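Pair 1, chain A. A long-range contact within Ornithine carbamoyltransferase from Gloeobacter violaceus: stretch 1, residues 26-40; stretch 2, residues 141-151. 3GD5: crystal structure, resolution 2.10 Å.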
# COMPACT_ATOMS: atom_id res chain seq x y z
N GLN A 26 -14.40 41.34 -19.42
CA GLN A 26 -14.78 40.54 -18.27
C GLN A 26 -13.62 40.38 -17.29
O GLN A 26 -13.82 40.37 -16.07
CB GLN A 26 -15.29 39.19 -18.77
CG GLN A 26 -16.44 39.37 -19.76
CD GLN A 26 -16.90 38.07 -20.39
OE1 GLN A 26 -16.11 37.38 -21.04
NE2 GLN A 26 -18.17 37.74 -20.23
N LEU A 27 -12.40 40.29 -17.81
CA LEU A 27 -11.23 40.14 -16.96
C LEU A 27 -11.04 41.36 -16.07
O LEU A 27 -10.75 41.23 -14.87
CB LEU A 27 -9.98 39.91 -17.81
CG LEU A 27 -8.67 39.70 -17.03
CD1 LEU A 27 -8.85 38.61 -15.98
CD2 LEU A 27 -7.54 39.36 -18.01
N HIS A 28 -11.20 42.55 -16.65
CA HIS A 28 -11.04 43.79 -15.88
C HIS A 28 -12.09 43.90 -14.79
O HIS A 28 -11.79 44.26 -13.65
CB HIS A 28 -11.10 45.01 -16.80
CG HIS A 28 -9.87 45.20 -17.64
ND1 HIS A 28 -9.78 44.75 -18.93
CD2 HIS A 28 -8.67 45.75 -17.34
CE1 HIS A 28 -8.57 45.01 -19.41
NE2 HIS A 28 -7.88 45.62 -18.46
N ALA A 29 -13.34 43.59 -15.13
CA ALA A 29 -14.42 43.66 -14.16
C ALA A 29 -14.07 42.76 -12.97
O ALA A 29 -14.15 43.17 -11.81
CB ALA A 29 -15.72 43.20 -14.79
N LEU A 30 -13.65 41.53 -13.29
CA LEU A 30 -13.27 40.56 -12.28
C LEU A 30 -12.18 41.14 -11.38
O LEU A 30 -12.30 41.14 -10.16
CB LEU A 30 -12.75 39.29 -12.96
CG LEU A 30 -12.56 38.08 -12.06
CD1 LEU A 30 -13.89 37.71 -11.40
CD2 LEU A 30 -12.03 36.92 -12.89
N LEU A 31 -11.13 41.66 -12.01
CA LEU A 31 -10.01 42.26 -11.29
C LEU A 31 -10.48 43.43 -10.42
O LEU A 31 -9.99 43.61 -9.29
CB LEU A 31 -8.94 42.74 -12.27
CG LEU A 31 -8.18 41.64 -13.03
CD1 LEU A 31 -7.23 42.27 -14.05
CD2 LEU A 31 -7.39 40.80 -12.04
N THR A 32 -11.42 44.21 -10.93
CA THR A 32 -11.94 45.35 -10.17
C THR A 32 -12.75 44.84 -8.98
O THR A 32 -12.63 45.35 -7.87
CB THR A 32 -12.84 46.26 -11.07
OG1 THR A 32 -12.05 46.85 -12.10
CG2 THR A 32 -13.49 47.36 -10.24
N LEU A 33 -13.57 43.82 -9.22
CA LEU A 33 -14.38 43.25 -8.15
C LEU A 33 -13.47 42.71 -7.04
O LEU A 33 -13.70 42.95 -5.85
CB LEU A 33 -15.26 42.12 -8.70
CG LEU A 33 -16.12 41.41 -7.66
CD1 LEU A 33 -17.03 42.41 -6.97
CD2 LEU A 33 -16.93 40.30 -8.33
N ALA A 34 -12.42 41.99 -7.42
CA ALA A 34 -11.49 41.44 -6.45
C ALA A 34 -10.90 42.56 -5.60
O ALA A 34 -10.87 42.47 -4.36
CB ALA A 34 -10.39 40.67 -7.16
N HIS A 35 -10.43 43.62 -6.26
CA HIS A 35 -9.84 44.75 -5.54
C HIS A 35 -10.84 45.40 -4.59
O HIS A 35 -10.53 45.67 -3.43
CB HIS A 35 -9.33 45.81 -6.51
CG HIS A 35 -8.93 47.09 -5.85
ND1 HIS A 35 -7.87 47.17 -4.97
CD2 HIS A 35 -9.46 48.33 -5.92
CE1 HIS A 35 -7.77 48.42 -4.53
NE2 HIS A 35 -8.72 49.14 -5.09
N GLN A 36 -12.05 45.66 -5.08
CA GLN A 36 -13.07 46.29 -4.25
C GLN A 36 -13.38 45.41 -3.06
O GLN A 36 -13.54 45.89 -1.94
CB GLN A 36 -14.34 46.52 -5.06
CG GLN A 36 -14.12 47.30 -6.34
CD GLN A 36 -15.41 47.50 -7.11
OE1 GLN A 36 -16.14 46.54 -7.38
NE2 GLN A 36 -15.70 48.74 -7.48
N LEU A 37 -13.48 44.11 -3.31
CA LEU A 37 -13.78 43.15 -2.26
C LEU A 37 -12.64 43.14 -1.25
O LEU A 37 -12.85 43.11 -0.04
CB LEU A 37 -13.98 41.76 -2.87
CG LEU A 37 -15.40 41.18 -2.99
CD1 LEU A 37 -16.43 42.28 -3.14
CD2 LEU A 37 -15.43 40.23 -4.18
N LYS A 38 -11.41 43.17 -1.75
CA LYS A 38 -10.25 43.15 -0.87
C LYS A 38 -10.19 44.38 0.04
O LYS A 38 -9.90 44.26 1.22
CB LYS A 38 -8.97 43.06 -1.71
CG LYS A 38 -7.71 42.91 -0.89
CD LYS A 38 -6.48 42.79 -1.77
CE LYS A 38 -5.22 42.60 -0.93
NZ LYS A 38 -3.98 42.56 -1.78
N ARG A 39 -10.49 45.55 -0.52
CA ARG A 39 -10.42 46.79 0.25
C ARG A 39 -11.69 47.14 1.03
O ARG A 39 -11.71 48.11 1.78
CB ARG A 39 -10.05 47.96 -0.68
CG ARG A 39 -8.58 47.97 -1.12
CD ARG A 39 -8.18 46.66 -1.82
NE ARG A 39 -6.78 46.63 -2.24
CZ ARG A 39 -5.73 46.59 -1.42
NH1 ARG A 39 -5.91 46.57 -0.10
NH2 ARG A 39 -4.50 46.55 -1.91
N GLY A 40 -12.73 46.33 0.85
CA GLY A 40 -13.97 46.59 1.56
C GLY A 40 -14.78 47.70 0.92
O GLY A 40 -15.69 48.24 1.53
N VAL A 141 -3.47 33.06 -12.22
CA VAL A 141 -3.17 34.24 -13.01
C VAL A 141 -3.97 35.47 -12.62
O VAL A 141 -3.42 36.57 -12.62
CB VAL A 141 -3.33 33.93 -14.52
CG1 VAL A 141 -3.29 35.24 -15.35
CG2 VAL A 141 -2.21 33.00 -14.96
N VAL A 142 -5.26 35.32 -12.30
CA VAL A 142 -6.05 36.48 -11.91
C VAL A 142 -5.46 37.05 -10.62
O VAL A 142 -5.52 38.26 -10.36
CB VAL A 142 -7.56 36.13 -11.71
CG1 VAL A 142 -8.10 35.38 -12.93
CG2 VAL A 142 -7.77 35.31 -10.46
N ALA A 143 -4.86 36.18 -9.82
CA ALA A 143 -4.24 36.62 -8.57
C ALA A 143 -2.93 37.34 -8.87
O ALA A 143 -2.60 38.35 -8.25
CB ALA A 143 -3.98 35.41 -7.65
N ASP A 144 -2.19 36.82 -9.84
CA ASP A 144 -0.91 37.42 -10.21
C ASP A 144 -1.14 38.82 -10.78
O ASP A 144 -0.46 39.78 -10.40
CB ASP A 144 -0.18 36.54 -11.23
CG ASP A 144 0.00 35.11 -10.74
OD1 ASP A 144 0.33 34.91 -9.54
OD2 ASP A 144 -0.16 34.18 -11.57
N LEU A 145 -2.10 38.91 -11.70
CA LEU A 145 -2.46 40.16 -12.37
C LEU A 145 -2.84 41.21 -11.32
O LEU A 145 -2.39 42.35 -11.39
CB LEU A 145 -3.63 39.92 -13.32
CG LEU A 145 -3.41 39.94 -14.84
CD1 LEU A 145 -2.03 39.45 -15.22
CD2 LEU A 145 -4.49 39.09 -15.49
N LEU A 146 -3.65 40.79 -10.35
CA LEU A 146 -4.10 41.65 -9.27
C LEU A 146 -2.91 42.09 -8.42
O LEU A 146 -2.91 43.18 -7.83
CB LEU A 146 -5.11 40.89 -8.41
CG LEU A 146 -6.17 41.63 -7.58
CD1 LEU A 146 -6.92 40.59 -6.75
CD2 LEU A 146 -5.54 42.67 -6.68
N THR A 147 -1.90 41.24 -8.34
CA THR A 147 -0.72 41.57 -7.56
C THR A 147 0.14 42.58 -8.31
O THR A 147 0.64 43.53 -7.72
CB THR A 147 0.13 40.31 -7.26
OG1 THR A 147 -0.69 39.33 -6.60
CG2 THR A 147 1.32 40.66 -6.37
N ILE A 148 0.29 42.37 -9.62
CA ILE A 148 1.09 43.27 -10.45
C ILE A 148 0.45 44.65 -10.41
O ILE A 148 1.13 45.65 -10.21
CB ILE A 148 1.15 42.78 -11.92
CG1 ILE A 148 1.86 41.42 -11.98
CG2 ILE A 148 1.89 43.79 -12.79
CD1 ILE A 148 1.96 40.84 -13.38
N ARG A 149 -0.87 44.69 -10.58
CA ARG A 149 -1.62 45.94 -10.55
C ARG A 149 -1.36 46.68 -9.24
O ARG A 149 -1.08 47.87 -9.24
CB ARG A 149 -3.12 45.64 -10.71
CG ARG A 149 -4.06 46.71 -10.14
CD ARG A 149 -4.07 48.01 -10.91
NE ARG A 149 -4.65 47.88 -12.25
CZ ARG A 149 -5.07 48.90 -12.99
NH1 ARG A 149 -5.58 48.69 -14.20
NH2 ARG A 149 -5.00 50.14 -12.51
N GLU A 150 -1.43 45.98 -8.11
CA GLU A 150 -1.19 46.60 -6.82
C GLU A 150 0.24 47.11 -6.67
O GLU A 150 0.51 47.96 -5.83
CB GLU A 150 -1.49 45.62 -5.68
CG GLU A 150 -2.92 45.08 -5.66
CD GLU A 150 -3.17 44.12 -4.50
OE1 GLU A 150 -2.35 43.20 -4.29
OE2 GLU A 150 -4.20 44.29 -3.80
N ASN A 151 1.16 46.58 -7.48
CA ASN A 151 2.56 47.01 -7.40
C ASN A 151 2.95 48.14 -8.34
O ASN A 151 3.84 48.94 -8.02
CB ASN A 151 3.50 45.83 -7.64
CG ASN A 151 3.71 44.98 -6.40
OD1 ASN A 151 2.86 44.17 -6.03
ND2 ASN A 151 4.85 45.17 -5.75

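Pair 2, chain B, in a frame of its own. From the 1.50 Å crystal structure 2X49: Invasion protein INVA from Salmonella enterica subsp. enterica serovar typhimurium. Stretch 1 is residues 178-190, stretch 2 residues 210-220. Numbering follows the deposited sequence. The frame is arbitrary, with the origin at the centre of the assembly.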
# COMPACT_ATOMS: atom_id res chain seq x y z
N SER B 178 -15.59 -9.40 6.53
CA SER B 178 -15.49 -8.09 5.84
C SER B 178 -14.38 -7.31 6.52
O SER B 178 -13.50 -6.70 5.88
CB SER B 178 -16.79 -7.30 5.86
OG SER B 178 -16.72 -6.11 5.05
N GLU B 179 -14.36 -7.41 7.84
CA GLU B 179 -13.31 -6.78 8.64
C GLU B 179 -11.91 -7.26 8.32
O GLU B 179 -10.96 -6.48 8.15
CB GLU B 179 -13.58 -6.87 10.15
CG GLU B 179 -14.70 -6.02 10.54
CD GLU B 179 -15.24 -6.32 11.93
OE1 GLU B 179 -14.68 -7.20 12.62
OE2 GLU B 179 -16.25 -5.67 12.31
N VAL B 180 -11.78 -8.57 8.19
CA VAL B 180 -10.51 -9.22 7.76
C VAL B 180 -10.04 -8.66 6.40
O VAL B 180 -8.91 -8.20 6.19
CB VAL B 180 -10.60 -10.72 7.73
CG1 VAL B 180 -9.38 -11.33 7.07
CG2 VAL B 180 -10.77 -11.23 9.16
N LEU B 181 -10.95 -8.63 5.48
CA LEU B 181 -10.63 -8.20 4.10
C LEU B 181 -10.19 -6.73 4.06
O LEU B 181 -9.23 -6.37 3.36
CB LEU B 181 -11.84 -8.45 3.17
CG LEU B 181 -12.29 -9.92 2.90
CD1 LEU B 181 -13.36 -10.07 1.78
CD2 LEU B 181 -11.10 -10.79 2.54
N GLN B 182 -10.94 -5.86 4.77
CA GLN B 182 -10.59 -4.43 4.85
C GLN B 182 -9.21 -4.22 5.43
O GLN B 182 -8.45 -3.37 4.98
CB GLN B 182 -11.62 -3.62 5.68
CG GLN B 182 -12.92 -3.37 5.07
CD GLN B 182 -13.83 -2.66 6.05
OE1 GLN B 182 -13.78 -2.94 7.26
NE2 GLN B 182 -14.68 -1.76 5.56
N ARG B 183 -8.91 -5.02 6.45
CA ARG B 183 -7.62 -4.89 7.14
C ARG B 183 -6.47 -5.35 6.28
O ARG B 183 -5.38 -4.80 6.32
CB ARG B 183 -7.66 -5.49 8.54
CG ARG B 183 -8.53 -4.67 9.51
CD ARG B 183 -8.80 -5.37 10.86
NE ARG B 183 -9.67 -4.55 11.74
CZ ARG B 183 -9.25 -3.48 12.39
NH1 ARG B 183 -7.98 -3.15 12.35
NH2 ARG B 183 -10.08 -2.76 13.13
N LEU B 184 -6.73 -6.32 5.41
CA LEU B 184 -5.71 -6.79 4.42
C LEU B 184 -5.48 -5.68 3.38
O LEU B 184 -4.37 -5.20 3.20
CB LEU B 184 -6.12 -8.09 3.76
CG LEU B 184 -6.16 -9.29 4.69
CD1 LEU B 184 -6.79 -10.45 3.92
CD2 LEU B 184 -4.74 -9.57 5.22
N LEU B 185 -6.57 -5.19 2.81
CA LEU B 185 -6.50 -4.21 1.72
C LEU B 185 -5.88 -2.94 2.19
O LEU B 185 -5.16 -2.29 1.45
CB LEU B 185 -7.89 -3.95 1.13
CG LEU B 185 -8.52 -5.09 0.34
CD1 LEU B 185 -10.06 -5.00 0.24
CD2 LEU B 185 -7.93 -5.12 -1.05
N SER B 186 -6.14 -2.57 3.46
CA SER B 186 -5.71 -1.25 3.97
C SER B 186 -4.20 -1.23 4.10
O SER B 186 -3.61 -0.15 4.25
CB SER B 186 -6.36 -0.85 5.32
OG SER B 186 -5.89 -1.69 6.35
N GLU B 187 -3.62 -2.42 4.08
CA GLU B 187 -2.15 -2.61 4.17
C GLU B 187 -1.56 -3.08 2.82
O GLU B 187 -0.43 -3.62 2.71
CB GLU B 187 -1.76 -3.55 5.32
CG GLU B 187 -1.97 -2.90 6.72
CD GLU B 187 -1.22 -3.64 7.84
OE1 GLU B 187 -1.88 -4.30 8.70
OE2 GLU B 187 0.03 -3.64 7.87
N ARG B 188 -2.34 -2.87 1.79
CA ARG B 188 -1.93 -3.09 0.38
C ARG B 188 -1.78 -4.56 -0.00
O ARG B 188 -1.01 -4.97 -0.88
CB ARG B 188 -0.66 -2.26 0.10
CG ARG B 188 -1.03 -1.01 -0.60
CD ARG B 188 -0.19 0.22 -0.22
NE ARG B 188 1.10 0.04 -0.76
CZ ARG B 188 2.19 0.68 -0.40
NH1 ARG B 188 2.21 1.53 0.60
NH2 ARG B 188 3.30 0.39 -1.05
N VAL B 189 -2.50 -5.39 0.73
CA VAL B 189 -2.57 -6.85 0.43
C VAL B 189 -3.81 -7.15 -0.41
O VAL B 189 -4.94 -6.72 -0.05
CB VAL B 189 -2.61 -7.68 1.72
CG1 VAL B 189 -2.73 -9.15 1.36
CG2 VAL B 189 -1.36 -7.36 2.53
N SER B 190 -3.62 -7.79 -1.56
CA SER B 190 -4.72 -8.11 -2.45
C SER B 190 -5.64 -9.17 -1.88
O SER B 190 -5.18 -10.09 -1.19
CB SER B 190 -4.20 -8.63 -3.83
OG SER B 190 -5.21 -9.03 -4.69
N ASP B 210 -10.32 -12.79 18.14
CA ASP B 210 -9.84 -11.38 18.16
C ASP B 210 -9.43 -11.01 16.74
O ASP B 210 -8.60 -11.65 16.11
CB ASP B 210 -8.67 -11.21 19.12
CG ASP B 210 -8.07 -9.81 19.09
OD1 ASP B 210 -8.40 -9.01 20.01
OD2 ASP B 210 -7.27 -9.51 18.19
N VAL B 211 -10.03 -9.96 16.22
CA VAL B 211 -9.87 -9.69 14.78
C VAL B 211 -8.44 -9.33 14.36
O VAL B 211 -8.01 -9.68 13.27
CB VAL B 211 -10.85 -8.61 14.25
CG1 VAL B 211 -10.48 -7.23 14.75
CG2 VAL B 211 -10.85 -8.63 12.76
N ILE B 212 -7.73 -8.65 15.24
CA ILE B 212 -6.36 -8.17 14.90
C ILE B 212 -5.46 -9.38 14.77
O ILE B 212 -4.72 -9.58 13.79
CB ILE B 212 -5.80 -7.24 15.91
CG1 ILE B 212 -6.62 -5.96 15.92
CG2 ILE B 212 -4.35 -6.86 15.60
CD1 ILE B 212 -6.93 -5.49 14.60
N ASN B 213 -5.58 -10.19 15.79
CA ASN B 213 -4.80 -11.42 15.87
C ASN B 213 -5.12 -12.29 14.66
O ASN B 213 -4.26 -12.83 14.03
CB ASN B 213 -5.05 -12.17 17.18
CG ASN B 213 -4.44 -11.47 18.38
OD1 ASN B 213 -3.71 -10.50 18.24
ND2 ASN B 213 -4.75 -11.97 19.58
N LEU B 214 -6.40 -12.44 14.36
CA LEU B 214 -6.84 -13.27 13.22
C LEU B 214 -6.21 -12.80 11.91
O LEU B 214 -5.76 -13.61 11.07
CB LEU B 214 -8.40 -13.30 13.11
CG LEU B 214 -9.01 -14.11 11.97
CD1 LEU B 214 -8.59 -15.58 12.12
CD2 LEU B 214 -10.54 -13.93 11.85
N VAL B 215 -6.24 -11.50 11.69
CA VAL B 215 -5.66 -10.92 10.49
C VAL B 215 -4.19 -11.29 10.34
O VAL B 215 -3.74 -11.65 9.26
CB VAL B 215 -5.82 -9.36 10.39
CG1 VAL B 215 -4.93 -8.83 9.27
CG2 VAL B 215 -7.25 -9.04 10.09
N GLU B 216 -3.48 -11.30 11.44
CA GLU B 216 -2.06 -11.63 11.39
C GLU B 216 -1.86 -13.07 10.87
O GLU B 216 -0.88 -13.40 10.16
CB GLU B 216 -1.39 -11.39 12.75
CG GLU B 216 0.07 -11.13 12.62
CD GLU B 216 0.43 -9.83 11.86
OE1 GLU B 216 -0.45 -8.95 11.59
OE2 GLU B 216 1.64 -9.67 11.56
N HIS B 217 -2.73 -13.97 11.33
CA HIS B 217 -2.63 -15.35 10.90
C HIS B 217 -2.94 -15.50 9.41
O HIS B 217 -2.33 -16.30 8.69
CB HIS B 217 -3.52 -16.28 11.73
CG HIS B 217 -3.08 -16.44 13.16
ND1 HIS B 217 -1.87 -17.01 13.51
CD2 HIS B 217 -3.70 -16.15 14.33
CE1 HIS B 217 -1.75 -17.02 14.82
NE2 HIS B 217 -2.86 -16.53 15.34
N ILE B 218 -3.93 -14.74 8.98
CA ILE B 218 -4.35 -14.75 7.57
C ILE B 218 -3.19 -14.24 6.68
O ILE B 218 -2.83 -14.83 5.66
CB ILE B 218 -5.65 -13.97 7.29
CG1 ILE B 218 -6.82 -14.52 8.14
CG2 ILE B 218 -6.00 -14.01 5.81
CD1 ILE B 218 -6.92 -16.01 8.15
N ARG B 219 -2.57 -13.18 7.16
CA ARG B 219 -1.40 -12.59 6.43
C ARG B 219 -0.37 -13.67 6.28
O ARG B 219 0.27 -13.86 5.25
CB ARG B 219 -0.80 -11.41 7.17
CG ARG B 219 -1.57 -10.14 7.07
CD ARG B 219 -0.83 -9.05 7.76
NE ARG B 219 0.48 -8.75 7.18
CZ ARG B 219 0.70 -7.72 6.35
NH1 ARG B 219 -0.30 -6.87 6.03
NH2 ARG B 219 1.93 -7.52 5.87
N GLY B 220 -0.16 -14.40 7.36
CA GLY B 220 0.83 -15.49 7.32
C GLY B 220 0.52 -16.57 6.27
O GLY B 220 1.39 -17.11 5.56
O HOH W 1 -3.04 -6.36 7.12
O HOH W 2 1.34 -4.97 4.34

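The sharpest difference lies at one matched pair of positions, where the charges trade places. In pair 1, Lys A38 reaches across to Glu A150; in pair 2 the same two positions hold Glu B187 and Arg B219, so acid and base have changed sides of the contact. The closure differs as well. The extended, all-t Lys A38 makes a salt bridge that is also a hydrogen bond, NZ to OE2 of Glu A150 at 2.7 Å, and Arg A39 adds a second salt bridge, its NH2 3.0 Å from the same OE2. In pair 2 the salt bridge is long, 3.7 Å from Glu B187 OE2 to Arg B219 NH1, with the oxygen well out of the guanidinium plane, so only charge acts directly. Water completes the link: water 1 accepts from Arg B219 NH1 (3.0 Å) and donates to Arg B183 O (2.9 Å), and weakly to Glu B187 OE1 (2.8 Å), while water 2 joins Arg B219 NH2 (3.0 Å) to Glu B187 O (2.8 Å).

Beneath these ends is one backbone design. Two helices cross at -68° in pair 1 and -62° in pair 2, with axes 10.3 and 9.8 Å apart, and the central residues superpose to 0.5 Å. The nearest CA atoms belong to matched residues: Leu A31 and Leu A146 at 6.3 Å, Val B180 and Val B215 at 5.8 Å.

At that crossing, both pairs use aliphatic residues of different shape. Leu A31 brings CD2 to 3.6 Å from Val A142 O and 4.1 Å from Leu A145 CB. Val B180 is shorter and branches at CB: CG2 lies 3.8 Å from Leu B214 CD2, and CG1 is 4.2 Å from Ile B218 CG1.

The next turn shows how size can be redistributed. Small Ala A34 receives the long Leu A146, CB to CD1 at 3.5 Å. Its match, Arg B183, faces the shorter Val B215, whose CG2 is 3.9 Å from Arg B183 CB; the chain then runs on, laying one guanidinium face over Ile B212, with NH1 3.4 Å from CD1. Ala A143, the match of Ile B212, makes no contact across.

His A35 likewise stays outside contact range, whereas its match Leu B184 packs CD1 4.1 Å from Ile B218 CG2 and CD2 3.7 Å from Arg B219 CG. In these two contacts aliphatic side chains fill the crossing, and the matched pair beyond it holds opposite charges in either order.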